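Long-range contacts in halogenase (Chondromyces crocatus, PDB 3E1T), which probably catalyses the FAD-dependent chlorination step in the biosynthesis of the myxobacterial compound chondrochloren: residues 292-297 against 343-348; 81-86 against 367-372. All blocks are in the same frame, centred on the assembly; numbering follows the deposited sequence.

Contact 1: 292-297 against 343-348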
ATOM      1  N   SER A 292       9.096  13.178   7.248  1.00 27.56           N
ATOM      2  CA  SER A 292      10.289  12.418   7.619  1.00 27.48           C
ATOM      3  C   SER A 292       9.892  10.990   7.940  1.00 26.86           C
ATOM      4  O   SER A 292       8.803  10.763   8.471  1.00 26.30           O
ATOM      5  CB  SER A 292      10.970  13.044   8.845  1.00 27.72           C
ATOM      6  OG  SER A 292      12.217  12.398   9.114  1.00 28.92           O
ATOM      7  N   PHE A 293      10.767  10.045   7.604  1.00 26.81           N
ATOM      8  CA  PHE A 293      10.538   8.616   7.902  1.00 27.51           C
ATOM      9  C   PHE A 293      11.388   8.092   9.067  1.00 28.38           C
ATOM     10  O   PHE A 293      11.215   6.947   9.493  1.00 27.20           O
ATOM     11  CB  PHE A 293      10.780   7.725   6.671  1.00 26.99           C
ATOM     12  CG  PHE A 293       9.864   8.009   5.497  1.00 27.06           C
ATOM     13  CD1 PHE A 293       8.609   8.593   5.676  1.00 23.86           C
ATOM     14  CD2 PHE A 293      10.248   7.645   4.210  1.00 23.94           C
ATOM     15  CE1 PHE A 293       7.764   8.839   4.579  1.00 24.32           C
ATOM     16  CE2 PHE A 293       9.413   7.900   3.116  1.00 24.05           C
ATOM     17  CZ  PHE A 293       8.168   8.488   3.310  1.00 24.25           C
ATOM     18  N   TRP A 294      12.298   8.922   9.579  1.00 30.25           N
ATOM     19  CA  TRP A 294      13.077   8.566  10.777  1.00 32.81           C
ATOM     20  C   TRP A 294      13.546   9.815  11.543  1.00 34.19           C
ATOM     21  O   TRP A 294      13.577  10.923  10.993  1.00 34.04           O
ATOM     22  CB  TRP A 294      14.279   7.700  10.398  1.00 32.92           C
ATOM     23  CG  TRP A 294      15.365   8.465   9.731  1.00 34.76           C
ATOM     24  CD1 TRP A 294      15.372   8.927   8.447  1.00 34.99           C
ATOM     25  CD2 TRP A 294      16.615   8.864  10.311  1.00 36.05           C
ATOM     26  NE1 TRP A 294      16.550   9.587   8.191  1.00 36.77           N
ATOM     27  CE2 TRP A 294      17.332   9.562   9.317  1.00 36.62           C
ATOM     28  CE3 TRP A 294      17.205   8.685  11.569  1.00 36.38           C
ATOM     29  CZ2 TRP A 294      18.608  10.095   9.545  1.00 36.41           C
ATOM     30  CZ3 TRP A 294      18.478   9.211  11.792  1.00 35.60           C
ATOM     31  CH2 TRP A 294      19.158   9.912  10.789  1.00 35.65           C
ATOM     32  N   LYS A 295      13.910   9.654  12.808  1.00 35.54           N
ATOM     33  CA  LYS A 295      14.517  10.797  13.514  1.00 37.73           C
ATOM     34  C   LYS A 295      15.837  10.464  14.216  1.00 38.66           C
ATOM     35  O   LYS A 295      16.915  10.796  13.704  1.00 40.34           O
ATOM     36  CB  LYS A 295      13.507  11.531  14.415  1.00 37.28           C
ATOM     37  CG  LYS A 295      12.889  10.698  15.514  1.00 38.81           C
ATOM     38  CD  LYS A 295      12.243  11.577  16.596  1.00 39.45           C
ATOM     39  CE  LYS A 295      13.092  12.813  16.927  1.00 43.08           C
ATOM     40  NZ  LYS A 295      12.755  13.437  18.248  1.00 44.54           N
ATOM     41  N   ASN A 296      15.759   9.820  15.371  1.00 38.62           N
ATOM     42  CA  ASN A 296      16.933   9.332  16.092  1.00 38.53           C
ATOM     43  C   ASN A 296      16.399   8.218  16.956  1.00 37.34           C
ATOM     44  O   ASN A 296      15.670   8.472  17.918  1.00 36.83           O
ATOM     45  CB  ASN A 296      17.588  10.425  16.954  1.00 39.47           C
ATOM     46  CG  ASN A 296      18.828  11.047  16.298  1.00 42.17           C
ATOM     47  OD1 ASN A 296      19.339  10.562  15.275  1.00 45.69           O
ATOM     48  ND2 ASN A 296      19.322  12.124  16.893  1.00 43.60           N
ATOM     49  N   GLY A 297      16.704   6.987  16.558  1.00 36.57           N
ATOM     50  CA  GLY A 297      16.189   5.799  17.222  1.00 35.62           C
ATOM     51  C   GLY A 297      14.778   5.385  16.835  1.00 35.10           C
ATOM     52  O   GLY A 297      14.272   4.394  17.349  1.00 35.33           O
ATOM     53  N   CYS A 343      22.759   4.856   7.238  1.00 44.56           N
ATOM     54  CA  CYS A 343      21.833   3.750   7.019  1.00 43.62           C
ATOM     55  C   CYS A 343      20.350   4.162   6.951  1.00 42.45           C
ATOM     56  O   CYS A 343      19.595   3.636   6.126  1.00 41.62           O
ATOM     57  CB  CYS A 343      22.063   2.649   8.054  1.00 43.98           C
ATOM     58  SG  CYS A 343      23.553   1.685   7.697  1.00 46.12           S
ATOM     59  N   PHE A 344      19.940   5.095   7.807  1.00 41.07           N
ATOM     60  CA  PHE A 344      18.549   5.533   7.811  1.00 39.84           C
ATOM     61  C   PHE A 344      18.269   6.588   6.730  1.00 39.57           C
ATOM     62  O   PHE A 344      17.141   6.702   6.249  1.00 39.28           O
ATOM     63  CB  PHE A 344      18.113   5.979   9.203  1.00 39.75           C
ATOM     64  CG  PHE A 344      17.872   4.830  10.154  1.00 39.30           C
ATOM     65  CD1 PHE A 344      16.597   4.301  10.311  1.00 38.40           C
ATOM     66  CD2 PHE A 344      18.927   4.270  10.876  1.00 38.67           C
ATOM     67  CE1 PHE A 344      16.359   3.237  11.191  1.00 40.12           C
ATOM     68  CE2 PHE A 344      18.713   3.205  11.754  1.00 39.15           C
ATOM     69  CZ  PHE A 344      17.419   2.686  11.920  1.00 39.49           C
ATOM     70  N   GLU A 345      19.298   7.327   6.327  1.00 38.87           N
ATOM     71  CA  GLU A 345      19.195   8.203   5.164  1.00 39.11           C
ATOM     72  C   GLU A 345      19.012   7.384   3.888  1.00 37.99           C
ATOM     73  O   GLU A 345      18.255   7.775   3.003  1.00 37.65           O
ATOM     74  CB  GLU A 345      20.420   9.104   5.036  1.00 39.27           C
ATOM     75  CG  GLU A 345      20.371  10.338   5.914  1.00 40.48           C
ATOM     76  CD  GLU A 345      21.607  11.211   5.758  1.00 41.92           C
ATOM     77  OE1 GLU A 345      22.704  10.658   5.459  1.00 45.28           O
ATOM     78  OE2 GLU A 345      21.479  12.451   5.938  1.00 45.35           O
ATOM     79  N   GLU A 346      19.691   6.241   3.813  1.00 36.75           N
ATOM     80  CA  GLU A 346      19.548   5.321   2.686  1.00 35.75           C
ATOM     81  C   GLU A 346      18.157   4.698   2.630  1.00 34.31           C
ATOM     82  O   GLU A 346      17.564   4.570   1.559  1.00 33.89           O
ATOM     83  CB  GLU A 346      20.612   4.223   2.745  1.00 36.47           C
ATOM     84  CG  GLU A 346      20.708   3.364   1.472  1.00 38.89           C
ATOM     85  CD  GLU A 346      21.219   4.137   0.252  1.00 42.74           C
ATOM     86  OE1 GLU A 346      21.422   5.375   0.329  1.00 45.27           O
ATOM     87  OE2 GLU A 346      21.408   3.501  -0.803  1.00 44.06           O
ATOM     88  N   PHE A 347      17.659   4.289   3.793  1.00 32.18           N
ATOM     89  CA  PHE A 347      16.313   3.803   3.939  1.00 30.26           C
ATOM     90  C   PHE A 347      15.264   4.795   3.374  1.00 29.88           C
ATOM     91  O   PHE A 347      14.469   4.420   2.521  1.00 29.07           O
ATOM     92  CB  PHE A 347      16.054   3.526   5.426  1.00 29.65           C
ATOM     93  CG  PHE A 347      14.619   3.694   5.844  1.00 27.74           C
ATOM     94  CD1 PHE A 347      13.605   2.978   5.221  1.00 26.06           C
ATOM     95  CD2 PHE A 347      14.289   4.556   6.873  1.00 26.55           C
ATOM     96  CE1 PHE A 347      12.289   3.113   5.622  1.00 25.23           C
ATOM     97  CE2 PHE A 347      12.982   4.706   7.275  1.00 24.40           C
ATOM     98  CZ  PHE A 347      11.967   3.971   6.644  1.00 25.36           C
ATOM     99  N   GLU A 348      15.270   6.037   3.861  1.00 29.50           N
ATOM    100  CA  GLU A 348      14.329   7.060   3.400  1.00 29.85           C
ATOM    101  C   GLU A 348      14.464   7.355   1.897  1.00 29.75           C
ATOM    102  O   GLU A 348      13.459   7.474   1.185  1.00 29.94           O
ATOM    103  CB  GLU A 348      14.447   8.342   4.235  1.00 30.07           C
ATOM    104  CG  GLU A 348      13.312   9.345   3.947  1.00 30.83           C
ATOM    105  CD  GLU A 348      13.056  10.344   5.046  1.00 31.78           C
ATOM    106  OE1 GLU A 348      12.649  11.483   4.713  1.00 32.13           O
ATOM    107  OE2 GLU A 348      13.197   9.991   6.240  1.00 33.41           O
TER
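Trp294 lays its indole across Phe344 at one turn of helix 340-368, while one turn further on Glu348 reaches back to the loop that carries the tryptophan. The indole can be followed outward from its CB, which lies 4.1 Å from Phe344 CD1, where the two aromatic groups meet obliquely. Its CG stands between the backbone N and the carbonyl carbon (chi1 74°). Phe344 CB sits over the centre of one indole face, near CG, CD2, CE2 and CE3, a CH-pi contact in which it comes within 3.4 Å of Trp294 CD2. Trp294 NE1 lies near the Phe344 carbonyl, and Glu348 OE2 sits at the edge of the indole, 3.3 Å from Trp294 CD1. On the benzo ring, next to the fusion on the NE1 side, Trp294 CZ2 lies 4.0 Å from Glu345 CG.

The same Glu348 OE2 accepts the backbone amide of Phe293, N to OE2 2.8 Å, the donor standing above the carboxylate plane (55° out of it). Glu348 OE1 has its own mate in a salt bridge with Arg352, so both carboxylate oxygens are engaged. Nearer its backbone, Glu348 CG packs against Phe293 CD2 at 3.5 Å. Phe293 O lies in the plane at the edge of the Phe347 ring, 3.6 Å from Phe347 CE2. Within the loop, Ser292 OG donates to Trp294 O at 2.7 Å.

Phe344 and Phe347 also reach Ala299, so the contact seats a long helix and a loop beside an edge strand, 298-300, of the five-stranded parallel sheet, in a Rossmann-like FAD-binding fold.

Contact 2: 81-86 against 367-372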
ATOM      1  N   PHE A  81      -8.316  -4.437 -16.838  1.00 37.99           N
ATOM      2  CA  PHE A  81      -8.795  -3.073 -16.645  1.00 38.23           C
ATOM      3  C   PHE A  81      -9.849  -2.691 -17.659  1.00 38.85           C
ATOM      4  O   PHE A  81      -9.679  -2.916 -18.859  1.00 38.51           O
ATOM      5  CB  PHE A  81      -7.648  -2.075 -16.766  1.00 38.47           C
ATOM      6  CG  PHE A  81      -6.801  -1.970 -15.537  1.00 37.62           C
ATOM      7  CD1 PHE A  81      -5.647  -2.724 -15.413  1.00 39.33           C
ATOM      8  CD2 PHE A  81      -7.150  -1.103 -14.510  1.00 38.00           C
ATOM      9  CE1 PHE A  81      -4.852  -2.622 -14.263  1.00 40.31           C
ATOM     10  CE2 PHE A  81      -6.366  -0.996 -13.358  1.00 37.42           C
ATOM     11  CZ  PHE A  81      -5.222  -1.756 -13.237  1.00 38.20           C
ATOM     12  N   ARG A  82     -10.942  -2.124 -17.157  1.00 38.86           N
ATOM     13  CA  ARG A  82     -11.830  -1.316 -17.976  1.00 39.51           C
ATOM     14  C   ARG A  82     -11.537   0.149 -17.626  1.00 39.22           C
ATOM     15  O   ARG A  82     -12.017   0.689 -16.621  1.00 38.93           O
ATOM     16  CB  ARG A  82     -13.296  -1.739 -17.776  1.00 39.36           C
ATOM     17  CG  ARG A  82     -14.332  -0.638 -17.801  1.00 42.15           C
ATOM     18  CD  ARG A  82     -14.701  -0.170 -19.181  1.00 44.00           C
ATOM     19  NE  ARG A  82     -13.724   0.739 -19.774  1.00 46.34           N
ATOM     20  CZ  ARG A  82     -13.650   2.049 -19.545  1.00 45.65           C
ATOM     21  NH1 ARG A  82     -14.473   2.637 -18.687  1.00 46.28           N
ATOM     22  NH2 ARG A  82     -12.729   2.768 -20.167  1.00 46.19           N
ATOM     23  N   TRP A  83     -10.719   0.775 -18.470  1.00 39.23           N
ATOM     24  CA  TRP A  83     -10.027   1.998 -18.108  1.00 39.78           C
ATOM     25  C   TRP A  83      -9.372   2.586 -19.343  1.00 41.28           C
ATOM     26  O   TRP A  83      -8.730   1.870 -20.109  1.00 41.14           O
ATOM     27  CB  TRP A  83      -8.927   1.653 -17.102  1.00 38.44           C
ATOM     28  CG  TRP A  83      -8.403   2.781 -16.241  1.00 36.16           C
ATOM     29  CD1 TRP A  83      -7.653   3.847 -16.636  1.00 35.18           C
ATOM     30  CD2 TRP A  83      -8.550   2.896 -14.822  1.00 35.10           C
ATOM     31  NE1 TRP A  83      -7.348   4.644 -15.550  1.00 33.94           N
ATOM     32  CE2 TRP A  83      -7.884   4.078 -14.425  1.00 34.23           C
ATOM     33  CE3 TRP A  83      -9.188   2.119 -13.847  1.00 33.20           C
ATOM     34  CZ2 TRP A  83      -7.834   4.498 -13.091  1.00 34.91           C
ATOM     35  CZ3 TRP A  83      -9.144   2.542 -12.521  1.00 34.83           C
ATOM     36  CH2 TRP A  83      -8.468   3.718 -12.158  1.00 34.89           C
ATOM     37  N   GLY A  84      -9.521   3.894 -19.514  1.00 43.15           N
ATOM     38  CA  GLY A  84      -8.904   4.608 -20.623  1.00 45.97           C
ATOM     39  C   GLY A  84      -9.903   5.027 -21.685  1.00 48.17           C
ATOM     40  O   GLY A  84     -11.067   5.324 -21.387  1.00 47.63           O
ATOM     41  N   LYS A  85      -9.427   5.027 -22.929  1.00 50.39           N
ATOM     42  CA  LYS A  85     -10.198   5.455 -24.093  1.00 52.88           C
ATOM     43  C   LYS A  85     -11.258   4.432 -24.517  1.00 53.93           C
ATOM     44  O   LYS A  85     -12.426   4.784 -24.691  1.00 54.54           O
ATOM     45  CB  LYS A  85      -9.239   5.738 -25.256  1.00 52.94           C
ATOM     46  CG  LYS A  85      -9.629   6.922 -26.117  1.00 53.89           C
ATOM     47  CD  LYS A  85      -8.675   7.102 -27.294  1.00 53.70           C
ATOM     48  CE  LYS A  85      -8.625   5.859 -28.196  1.00 55.69           C
ATOM     49  NZ  LYS A  85      -9.967   5.420 -28.700  1.00 55.96           N
ATOM     50  N   GLU A  86     -10.852   3.171 -24.671  1.00 55.32           N
ATOM     51  CA  GLU A  86     -11.734   2.112 -25.186  1.00 56.55           C
ATOM     52  C   GLU A  86     -12.636   1.527 -24.091  1.00 56.48           C
ATOM     53  O   GLU A  86     -12.223   1.444 -22.933  1.00 57.03           O
ATOM     54  CB  GLU A  86     -10.895   0.999 -25.833  1.00 56.55           C
ATOM     55  CG  GLU A  86     -11.622   0.189 -26.912  1.00 57.85           C
ATOM     56  CD  GLU A  86     -10.939  -1.138 -27.250  1.00 58.16           C
ATOM     57  OE1 GLU A  86     -11.628  -2.036 -27.793  1.00 60.53           O
ATOM     58  OE2 GLU A  86      -9.723  -1.292 -26.980  1.00 59.89           O
ATOM     59  N   ASP A 367      -5.091  10.035 -15.018  1.00 30.85           N
ATOM     60  CA  ASP A 367      -5.187  10.983 -16.141  1.00 33.23           C
ATOM     61  C   ASP A 367      -5.598  10.322 -17.461  1.00 34.64           C
ATOM     62  O   ASP A 367      -6.275  10.941 -18.261  1.00 34.76           O
ATOM     63  CB  ASP A 367      -3.867  11.749 -16.323  1.00 33.13           C
ATOM     64  CG  ASP A 367      -3.902  12.751 -17.501  1.00 35.12           C
ATOM     65  OD1 ASP A 367      -4.193  13.951 -17.284  1.00 33.87           O
ATOM     66  OD2 ASP A 367      -3.633  12.330 -18.647  1.00 36.56           O
ATOM     67  N   MET A 368      -5.209   9.074 -17.679  1.00 36.40           N
ATOM     68  CA  MET A 368      -5.472   8.420 -18.960  1.00 38.83           C
ATOM     69  C   MET A 368      -6.918   7.957 -19.152  1.00 38.48           C
ATOM     70  O   MET A 368      -7.338   7.729 -20.287  1.00 38.48           O
ATOM     71  CB  MET A 368      -4.496   7.267 -19.220  1.00 38.84           C
ATOM     72  CG  MET A 368      -4.853   5.977 -18.521  1.00 40.47           C
ATOM     73  SD  MET A 368      -4.954   4.570 -19.651  1.00 43.92           S
ATOM     74  CE  MET A 368      -3.205   4.312 -19.997  1.00 43.23           C
ATOM     75  N   ASN A 369      -7.686   7.813 -18.070  1.00 38.35           N
ATOM     76  CA  ASN A 369      -9.099   7.485 -18.242  1.00 38.68           C
ATOM     77  C   ASN A 369      -9.880   8.631 -18.901  1.00 39.50           C
ATOM     78  O   ASN A 369      -9.887   9.762 -18.416  1.00 39.79           O
ATOM     79  CB  ASN A 369      -9.761   7.067 -16.931  1.00 38.20           C
ATOM     80  CG  ASN A 369     -11.106   6.410 -17.150  1.00 36.67           C
ATOM     81  OD1 ASN A 369     -11.198   5.368 -17.785  1.00 34.79           O
ATOM     82  ND2 ASN A 369     -12.156   7.018 -16.622  1.00 35.22           N
ATOM     83  N   GLN A 370     -10.528   8.313 -20.020  1.00 40.39           N
ATOM     84  CA  GLN A 370     -11.397   9.246 -20.745  1.00 40.33           C
ATOM     85  C   GLN A 370     -12.835   9.079 -20.274  1.00 39.68           C
ATOM     86  O   GLN A 370     -13.435   8.010 -20.450  1.00 39.96           O
ATOM     87  CB  GLN A 370     -11.326   8.955 -22.249  1.00 41.18           C
ATOM     88  CG  GLN A 370     -12.195   9.863 -23.124  1.00 43.70           C
ATOM     89  CD  GLN A 370     -12.548   9.226 -24.454  1.00 47.49           C
ATOM     90  OE1 GLN A 370     -13.456   8.390 -24.538  1.00 49.44           O
ATOM     91  NE2 GLN A 370     -11.839   9.623 -25.504  1.00 48.64           N
ATOM     92  N   ASP A 371     -13.378  10.124 -19.661  1.00 38.77           N
ATOM     93  CA  ASP A 371     -14.788  10.155 -19.284  1.00 38.00           C
ATOM     94  C   ASP A 371     -15.199  11.615 -19.156  1.00 37.38           C
ATOM     95  O   ASP A 371     -15.188  12.201 -18.060  1.00 37.05           O
ATOM     96  CB  ASP A 371     -15.052   9.366 -17.996  1.00 38.20           C
ATOM     97  CG  ASP A 371     -16.523   9.025 -17.811  1.00 38.26           C
ATOM     98  OD1 ASP A 371     -17.377   9.687 -18.434  1.00 39.49           O
ATOM     99  OD2 ASP A 371     -16.832   8.092 -17.043  1.00 37.01           O
ATOM    100  N   THR A 372     -15.564  12.197 -20.295  1.00 36.51           N
ATOM    101  CA  THR A 372     -15.700  13.646 -20.413  1.00 36.05           C
ATOM    102  C   THR A 372     -16.875  14.237 -19.659  1.00 35.54           C
ATOM    103  O   THR A 372     -16.881  15.437 -19.387  1.00 35.84           O
ATOM    104  CB  THR A 372     -15.750  14.113 -21.893  1.00 36.61           C
ATOM    105  OG1 THR A 372     -16.847  13.477 -22.560  1.00 36.70           O
ATOM    106  CG2 THR A 372     -14.449  13.774 -22.612  1.00 35.66           C
TER
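The Trp83 indole receives Asn369 OD1 over one face and Met368 CG at its edge, where CG lies 4.0 Å from Trp83 CD1. The amide plane of Asn369 is turned 61° from the indole, and Asn369 CB rests 3.7 Å from Trp83 NE1, whose hydrogen bond goes to Phe365 O. Phe365 also stacks on the indole, while Trp219 and Trp377 meet it edge-to-face. The other flat group, the Arg82 guanidinium, has the carbonyl carbon of Gly84 at its edge and sends NH2 to Glu86 O at 3.1 Å, bracing the turn from within.

Asn369 carries the polar link. With CG anti to the backbone N (chi1 -166°), its OD1 takes the Gly84 amide on a lone pair, N to OD1 2.8 Å and almost straight at 175°. A weak return bond runs from Gln370 N to Gly84 O (3.3 Å), and Gly84 CA approaches Met368 O at 3.5 Å. Any CB on Gly84 would be jammed against the preceding carbonyl and tight against Met368 SD. An alanine in place of Asn369 would probably leave the Gly84 amide without its acceptor and the turn less firmly fixed, though its CB could still meet the indole.

On the solvent side, Lys85 CG lies 3.5 Å from Gln370 NE2. Here the turn after strand 75-82 of the mixed sheet docks onto the end of helix 340-368 and the chain just beyond, through a tryptophan set in an aromatic cluster.

How the contacts relate
One long helix, 340-368, serves both contacts, near its start in contact 1 and at its end and the loop beyond in contact 2. Their centres are 39 Å apart on opposite sides of the chain's centre, with contact 1 nested inside the loop that contact 2 closes. Both are partly buried and mix core with surface, and each involves a loop tryptophan, packed on the helix itself in contact 1 and where the chain leaves it in contact 2. The chemistry differs: a carboxylate fixes a backbone amide beside the parallel sheet of the FAD-binding part, whereas a neutral side-chain amide does so at the mixed sheet, where Gly84 lets the two backbones come close.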